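Local coordinates for endoglucanase EG-II (Hypocrea jecorina, PDB 3QR3), which hydrolyses internal beta-1,4-glucosidic bonds of cellulose as an endoglucanase of glycoside hydrolase family 5, using a TIM-barrel catalytic domain, at residues I45-H50 against W293-F298; N53-T58 against S319-C324; Q275-L280 against S323-K328. One frame throughout, in Å; residues are numbered along the deposited sequence. Where two conformers were deposited one is given.

Contact 1: I45-H50 against W293-F298; sequences IGQMQH and WGAGSF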
# COMPACT_ATOMS: atom_id res chain seq x y z
N ILE A 45 -8.34 10.41 -9.88
CA ILE A 45 -9.27 9.53 -10.57
C ILE A 45 -8.98 9.51 -12.06
O ILE A 45 -9.00 8.46 -12.69
CB ILE A 45 -10.72 9.91 -10.29
CG1 ILE A 45 -11.03 9.69 -8.81
CG2 ILE A 45 -11.65 9.09 -11.17
CD1 ILE A 45 -12.48 9.85 -8.43
N GLY A 46 -8.70 10.69 -12.62
CA GLY A 46 -8.26 10.79 -14.00
C GLY A 46 -6.95 10.05 -14.23
O GLY A 46 -6.77 9.43 -15.28
N GLN A 47 -6.05 10.10 -13.26
CA GLN A 47 -4.79 9.35 -13.38
C GLN A 47 -5.09 7.86 -13.43
O GLN A 47 -4.60 7.14 -14.32
CB GLN A 47 -3.85 9.64 -12.21
CG GLN A 47 -3.16 10.99 -12.24
CD GLN A 47 -2.39 11.27 -10.97
OE1 GLN A 47 -1.81 10.36 -10.37
NE2 GLN A 47 -2.39 12.53 -10.53
N MET A 48 -5.88 7.38 -12.48
CA MET A 48 -6.21 5.95 -12.44
C MET A 48 -6.84 5.47 -13.75
O MET A 48 -6.53 4.38 -14.24
CB MET A 48 -7.14 5.63 -11.26
CG MET A 48 -6.46 5.71 -9.89
SD MET A 48 -7.48 5.06 -8.56
CE MET A 48 -8.73 6.33 -8.44
N GLN A 49 -7.71 6.28 -14.34
CA GLN A 49 -8.37 5.89 -15.58
C GLN A 49 -7.34 5.70 -16.70
O GLN A 49 -7.41 4.74 -17.46
CB GLN A 49 -9.43 6.92 -15.98
CG GLN A 49 -10.22 6.55 -17.22
CD GLN A 49 -11.13 7.67 -17.69
OE1 GLN A 49 -12.22 7.42 -18.20
NE2 GLN A 49 -10.68 8.91 -17.51
N HIS A 50 -6.39 6.62 -16.78
CA HIS A 50 -5.27 6.49 -17.70
C HIS A 50 -4.46 5.21 -17.43
O HIS A 50 -4.14 4.46 -18.35
CB HIS A 50 -4.36 7.72 -17.61
CG HIS A 50 -2.93 7.46 -17.98
ND1 HIS A 50 -2.53 7.22 -19.28
CD2 HIS A 50 -1.81 7.41 -17.22
CE1 HIS A 50 -1.22 7.03 -19.30
NE2 HIS A 50 -0.76 7.14 -18.07
N TRP A 293 5.59 3.50 -6.28
CA TRP A 293 5.48 4.74 -5.49
C TRP A 293 6.26 5.86 -6.21
O TRP A 293 7.46 5.71 -6.44
CB TRP A 293 6.06 4.54 -4.08
CG TRP A 293 5.91 5.77 -3.19
CD1 TRP A 293 6.76 6.84 -3.12
CD2 TRP A 293 4.85 6.04 -2.26
NE1 TRP A 293 6.29 7.76 -2.21
CE2 TRP A 293 5.12 7.30 -1.67
CE3 TRP A 293 3.69 5.35 -1.89
CZ2 TRP A 293 4.28 7.88 -0.72
CZ3 TRP A 293 2.86 5.92 -0.93
CH2 TRP A 293 3.15 7.18 -0.36
N GLY A 294 5.61 6.97 -6.55
CA GLY A 294 4.21 7.21 -6.24
C GLY A 294 3.61 8.26 -7.17
O GLY A 294 4.33 9.11 -7.71
N ALA A 295 2.30 8.19 -7.37
CA ALA A 295 1.59 9.17 -8.20
C ALA A 295 0.55 9.87 -7.33
O ALA A 295 0.76 10.05 -6.12
CB ALA A 295 0.95 8.49 -9.42
N GLY A 296 -0.58 10.26 -7.91
CA GLY A 296 -1.59 10.99 -7.16
C GLY A 296 -1.15 12.44 -7.05
O GLY A 296 -0.93 13.10 -8.07
N SER A 297 -0.99 12.93 -5.82
CA SER A 297 -0.71 14.35 -5.58
C SER A 297 0.77 14.72 -5.68
O SER A 297 1.12 15.89 -5.55
CB SER A 297 -1.30 14.79 -4.23
OG SER A 297 -2.72 14.78 -4.27
N PHE A 298 1.64 13.75 -5.92
CA PHE A 298 3.03 14.05 -6.25
C PHE A 298 3.08 14.70 -7.63
O PHE A 298 2.28 14.35 -8.50
CB PHE A 298 3.90 12.79 -6.25
CG PHE A 298 4.15 12.22 -4.88
CD1 PHE A 298 4.93 12.90 -3.96
CD2 PHE A 298 3.64 10.97 -4.54
CE1 PHE A 298 5.17 12.36 -2.71
CE2 PHE A 298 3.89 10.42 -3.29
CZ PHE A 298 4.65 11.12 -2.37
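The backbone nitrogen of G296 donates to Q47 OE1 at 2.8 Å, the shorter of the two hydrogen bonds between 45-50 and 293-298. Strand 287-296, the last of the TIM barrel, lies beside the first, 5-11, and the side-chain amide of Q47 ties helix 44-55 of the outer layer to its end. The grip is twofold and cyclic: Q47 NE2 returns a bond to G296 O at 2.9 Å. The two bonds differ in geometry. The incoming N-H of G296 lies in the carbonyl plane of Q47 and meets a lone pair of OE1, with a bent N-H...O angle of 146°. The N-H of NE2 runs almost straight, at 176°, and G296 O lies in the amide plane of Q47, although the donor is tilted from the carbonyl plane of G296. Q47 reaches this far because CG stands anti to its own carbonyl carbon (chi1 -74°) and the chain beyond is extended. A methionine here would probably leave the buried N-H and C=O of G296 without their mates and let the strand end shift. A295, by contrast, pairs through its backbone with N9 and A11 of strand 5-11, and it offers the helix just its methyl group, CB lying 3.5 Å from Q47 OE1. Upstream, a cis peptide joins W293 to G294. The chain then folds back, and F298 CE2 rests 3.2 Å above the plane of the W293 ring, offset toward its rim.

Contact 2: N53-T58 against S319-C324; sequences NEDGMT and SLVSSC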
# COMPACT_ATOMS: atom_id res chain seq x y z
N ASN A 53 -6.62 2.19 -18.52
CA ASN A 53 -6.95 2.12 -19.94
C ASN A 53 -5.74 2.01 -20.85
O ASN A 53 -5.78 1.29 -21.85
CB ASN A 53 -7.79 3.33 -20.36
CG ASN A 53 -9.19 3.26 -19.83
OD1 ASN A 53 -9.62 2.22 -19.34
ND2 ASN A 53 -9.92 4.36 -19.92
N GLU A 54 -4.66 2.71 -20.50
CA GLU A 54 -3.49 2.78 -21.35
C GLU A 54 -2.33 1.90 -20.87
O GLU A 54 -1.54 1.40 -21.68
CB GLU A 54 -3.04 4.24 -21.46
CG GLU A 54 -1.91 4.49 -22.43
CD GLU A 54 -1.76 5.97 -22.74
OE1 GLU A 54 -2.79 6.60 -23.06
OE2 GLU A 54 -0.62 6.49 -22.66
N ASP A 55 -2.24 1.67 -19.56
CA ASP A 55 -1.07 1.01 -18.98
C ASP A 55 -1.36 -0.35 -18.37
O ASP A 55 -0.51 -0.91 -17.68
CB ASP A 55 -0.45 1.93 -17.91
CG ASP A 55 0.23 3.13 -18.52
OD1 ASP A 55 0.46 3.10 -19.74
OD2 ASP A 55 0.53 4.09 -17.77
N GLY A 56 -2.55 -0.87 -18.62
CA GLY A 56 -2.89 -2.23 -18.23
C GLY A 56 -2.82 -2.50 -16.74
O GLY A 56 -2.62 -3.65 -16.31
N MET A 57 -2.99 -1.46 -15.93
CA MET A 57 -2.90 -1.62 -14.48
C MET A 57 -4.21 -2.09 -13.87
O MET A 57 -5.30 -1.74 -14.34
CB MET A 57 -2.43 -0.32 -13.84
CG MET A 57 -0.97 -0.07 -14.12
SD MET A 57 -0.42 1.50 -13.47
CE MET A 57 1.29 1.43 -14.02
N THR A 58 -4.10 -2.88 -12.81
CA THR A 58 -5.27 -3.54 -12.23
C THR A 58 -5.40 -3.34 -10.72
O THR A 58 -6.33 -3.84 -10.08
CB THR A 58 -5.22 -5.03 -12.51
OG1 THR A 58 -3.89 -5.50 -12.22
CG2 THR A 58 -5.53 -5.30 -13.98
N SER A 319 9.26 8.20 -17.32
CA SER A 319 10.04 7.18 -18.01
C SER A 319 10.06 5.83 -17.26
O SER A 319 10.03 4.77 -17.89
CB SER A 319 11.45 7.68 -18.32
OG SER A 319 12.14 8.06 -17.15
N LEU A 320 10.09 5.87 -15.93
CA LEU A 320 10.13 4.61 -15.18
C LEU A 320 8.80 3.86 -15.31
O LEU A 320 8.78 2.64 -15.49
CB LEU A 320 10.48 4.84 -13.71
CG LEU A 320 10.75 3.55 -12.93
CD1 LEU A 320 12.06 2.92 -13.37
CD2 LEU A 320 10.79 3.80 -11.44
N VAL A 321 7.69 4.58 -15.22
CA VAL A 321 6.38 3.94 -15.39
C VAL A 321 6.27 3.35 -16.81
O VAL A 321 5.98 2.16 -16.98
CB VAL A 321 5.23 4.92 -15.14
CG1 VAL A 321 3.91 4.34 -15.65
CG2 VAL A 321 5.14 5.28 -13.65
N SER A 322 6.51 4.20 -17.80
CA SER A 322 6.39 3.81 -19.20
C SER A 322 7.29 2.63 -19.54
O SER A 322 6.85 1.68 -20.18
CB SER A 322 6.72 5.00 -20.11
OG SER A 322 6.77 4.59 -21.46
N SER A 323 8.55 2.69 -19.09
CA SER A 323 9.53 1.66 -19.42
C SER A 323 9.42 0.38 -18.57
O SER A 323 9.78 -0.68 -19.05
CB SER A 323 10.96 2.20 -19.28
OG SER A 323 11.15 3.41 -20.01
N CYS A 324 8.93 0.47 -17.33
CA CYS A 324 9.04 -0.66 -16.41
C CYS A 324 7.76 -1.14 -15.74
O CYS A 324 7.55 -2.34 -15.59
CB CYS A 324 10.09 -0.36 -15.33
SG CYS A 324 11.76 -0.20 -15.98
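V321 CG1 is the meeting point of two unlike side chains, D55 and M57, where helix 319-325, in the outer helical layer of the TIM barrel, lies against the end of helix 44-55 and the turn that follows it. The carboxylate of D55 approaches with OD2, 4.0 Å from V321 CG1, the two side chains crossing at about a right angle. M57 arrives with its terminal methyl, CE being 4.2 Å from the same CG1, in plain apolar contact. V321 presents this branch because CG1 is anti to the backbone nitrogen (chi1 167°), while F51 of the first helix also touches the valine. Behind the first shell, G56 leaves the helix with positive phi and turns the chain toward M57, whose side chain is extended beyond CG and also packs on F51 and on V8 of strand 5-11. D55 stands among charges: OD1 has a long, weak ion pair with K328 NZ, whereas OD2 lies close to the like-charged D317 OD1, a crowding that H50, bonded to D317 and packed on D55, may temper. From a neighbouring face of helix 319-325, L320 packs on C269 and M273 of helix 267-281. The helix is braced near its start by a doubly used carbonyl: S323 N and S323 OG reach S319 O from opposite faces of its plane, the hydroxyl at 2.8 Å.

Contact 3: Q275-L280 against S323-K328; sequences QQIQYL and SCLARK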
# COMPACT_ATOMS: atom_id res chain seq x y z
N GLN A 275 14.57 -5.33 -14.14
CA GLN A 275 15.07 -6.61 -13.64
C GLN A 275 14.24 -7.09 -12.46
O GLN A 275 13.89 -8.26 -12.37
CB GLN A 275 16.55 -6.52 -13.26
CG GLN A 275 17.45 -6.33 -14.47
CD GLN A 275 18.89 -6.05 -14.11
OE1 GLN A 275 19.23 -5.85 -12.95
NE2 GLN A 275 19.75 -6.03 -15.12
N GLN A 276 13.93 -6.18 -11.54
CA GLN A 276 13.16 -6.53 -10.36
C GLN A 276 11.78 -7.05 -10.76
O GLN A 276 11.35 -8.11 -10.31
CB GLN A 276 13.01 -5.33 -9.42
CG GLN A 276 12.35 -5.72 -8.09
CD GLN A 276 12.06 -4.52 -7.21
OE1 GLN A 276 11.09 -3.79 -7.43
NE2 GLN A 276 12.90 -4.30 -6.21
N ILE A 277 11.10 -6.28 -11.60
CA ILE A 277 9.76 -6.61 -12.05
C ILE A 277 9.75 -7.92 -12.82
O ILE A 277 8.83 -8.73 -12.69
CB ILE A 277 9.20 -5.50 -12.96
CG1 ILE A 277 9.11 -4.19 -12.19
CG2 ILE A 277 7.82 -5.88 -13.50
CD1 ILE A 277 8.29 -4.29 -10.92
N GLN A 278 10.78 -8.14 -13.63
CA GLN A 278 10.85 -9.36 -14.41
C GLN A 278 10.91 -10.57 -13.48
O GLN A 278 10.24 -11.58 -13.71
CB GLN A 278 12.05 -9.37 -15.36
CG GLN A 278 12.14 -10.66 -16.16
CD GLN A 278 13.43 -10.80 -16.93
OE1 GLN A 278 13.48 -11.45 -17.98
NE2 GLN A 278 14.50 -10.19 -16.42
N TYR A 279 11.69 -10.45 -12.41
CA TYR A 279 11.81 -11.55 -11.46
C TYR A 279 10.49 -11.82 -10.74
O TYR A 279 10.14 -12.98 -10.49
CB TYR A 279 12.95 -11.33 -10.46
CG TYR A 279 13.19 -12.56 -9.59
CD1 TYR A 279 13.93 -13.64 -10.06
CD2 TYR A 279 12.64 -12.65 -8.32
CE1 TYR A 279 14.13 -14.77 -9.28
CE2 TYR A 279 12.83 -13.78 -7.52
CZ TYR A 279 13.58 -14.84 -8.02
OH TYR A 279 13.78 -15.95 -7.24
N LEU A 280 9.76 -10.77 -10.41
CA LEU A 280 8.46 -10.95 -9.79
C LEU A 280 7.52 -11.65 -10.76
O LEU A 280 6.79 -12.58 -10.39
CB LEU A 280 7.86 -9.62 -9.34
CG LEU A 280 8.64 -8.86 -8.26
CD1 LEU A 280 7.93 -7.55 -7.93
CD2 LEU A 280 8.83 -9.72 -7.02
N SER A 323 8.55 2.69 -19.09
CA SER A 323 9.53 1.66 -19.42
C SER A 323 9.42 0.38 -18.57
O SER A 323 9.78 -0.68 -19.05
CB SER A 323 10.96 2.20 -19.28
OG SER A 323 11.15 3.41 -20.01
N CYS A 324 8.93 0.47 -17.33
CA CYS A 324 9.04 -0.66 -16.41
C CYS A 324 7.76 -1.14 -15.74
O CYS A 324 7.55 -2.34 -15.59
CB CYS A 324 10.09 -0.36 -15.33
SG CYS A 324 11.76 -0.20 -15.98
N LEU A 325 6.91 -0.21 -15.31
CA LEU A 325 5.73 -0.60 -14.56
C LEU A 325 4.54 -0.92 -15.45
O LEU A 325 3.78 -1.85 -15.16
CB LEU A 325 5.35 0.48 -13.55
CG LEU A 325 6.49 0.83 -12.60
CD1 LEU A 325 6.03 1.85 -11.58
CD2 LEU A 325 7.00 -0.43 -11.90
N ALA A 326 4.38 -0.15 -16.52
CA ALA A 326 3.23 -0.24 -17.40
C ALA A 326 3.16 -1.60 -18.08
O ALA A 326 4.18 -2.23 -18.32
CB ALA A 326 3.26 0.87 -18.44
N ARG A 327 1.95 -2.05 -18.38
CA ARG A 327 1.75 -3.25 -19.16
C ARG A 327 0.96 -2.89 -20.40
O ARG A 327 -0.26 -2.97 -20.39
CB ARG A 327 0.98 -4.29 -18.35
CG ARG A 327 1.75 -4.85 -17.17
CD ARG A 327 0.88 -5.80 -16.35
NE ARG A 327 1.69 -6.76 -15.61
CZ ARG A 327 1.18 -7.66 -14.77
NH1 ARG A 327 -0.13 -7.71 -14.56
NH2 ARG A 327 1.99 -8.50 -14.14
N LYS A 328 1.66 -2.46 -21.45
CA LYS A 328 0.98 -2.07 -22.68
C LYS A 328 0.89 -3.25 -23.65
O LYS A 328 0.29 -3.13 -24.72
CB LYS A 328 1.69 -0.90 -23.34
CG LYS A 328 2.13 0.20 -22.41
CD LYS A 328 3.31 0.95 -23.04
CE LYS A 328 3.54 2.32 -22.44
NZ LYS A 328 2.37 3.21 -22.66
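Two helices on the outer layer of the TIM barrel, 267-281 and 319-325, meet where I277 faces C324 and L325. The second helix is finishing here: it widens into a pi-type turn, and A326 is the first residue to depart from helical angles. I277 does all the touching from its side, dividing its branches between a peptide oxygen and an apolar chain. Its CG2 lies 4.1 Å from C324 O, and CG1 comes almost as near to that oxygen, both loose approaches rather than close contact. The end of the longer branch carries the other half of the contact, with I277 CD1 at 4.2 Å from L325 CD2. These two side chains cross at about a right angle. Although the CB of L325 points away from helix 267-281, its CG lies beside the backbone nitrogen (chi1 -56°), and from there the CD2 branch reaches back to the isoleucine. Such light contact is backed by a covalent tie, since C324 SG forms a disulfide with C274 SG, a residue immediately ahead of 275-280. Further along, R327 adds a polar link from beyond the helix, its NH2 bonding both N281 OD1 and V3 O. The contact rests on the barrel wall through Y290 of strand 287-296, which packs against I277 and takes L325 O as a hydrogen-bond partner through its OH. On its other flank helix 267-281 leans on helix 238-251, where F242 meets Y279 and L280, and L280 also reaches L258 of strand 256-261.

The touching residues of all three contacts are buried, contact 1 lying nearest the middle of the chain, about 14 Å from centre to centre against 18 Å for the others. The comparison illustrates a division of labour: directional bonds hold the backbone of a strand end in contact 1, whereas loose side-chain approaches, apolar or carbon-to-oxygen, bring helix 319-325 against helix 44-55 in contact 2, which also uses M57 beyond that helix, and against helix 267-281 in contact 3. Contacts 1 and 2 share helix 44-55 and touch through H50 and D55; contacts 2 and 3 are sewn together by probable backbone bonds from R327 N to D55 O and from A326 N to V321 O, each 2.8 Å.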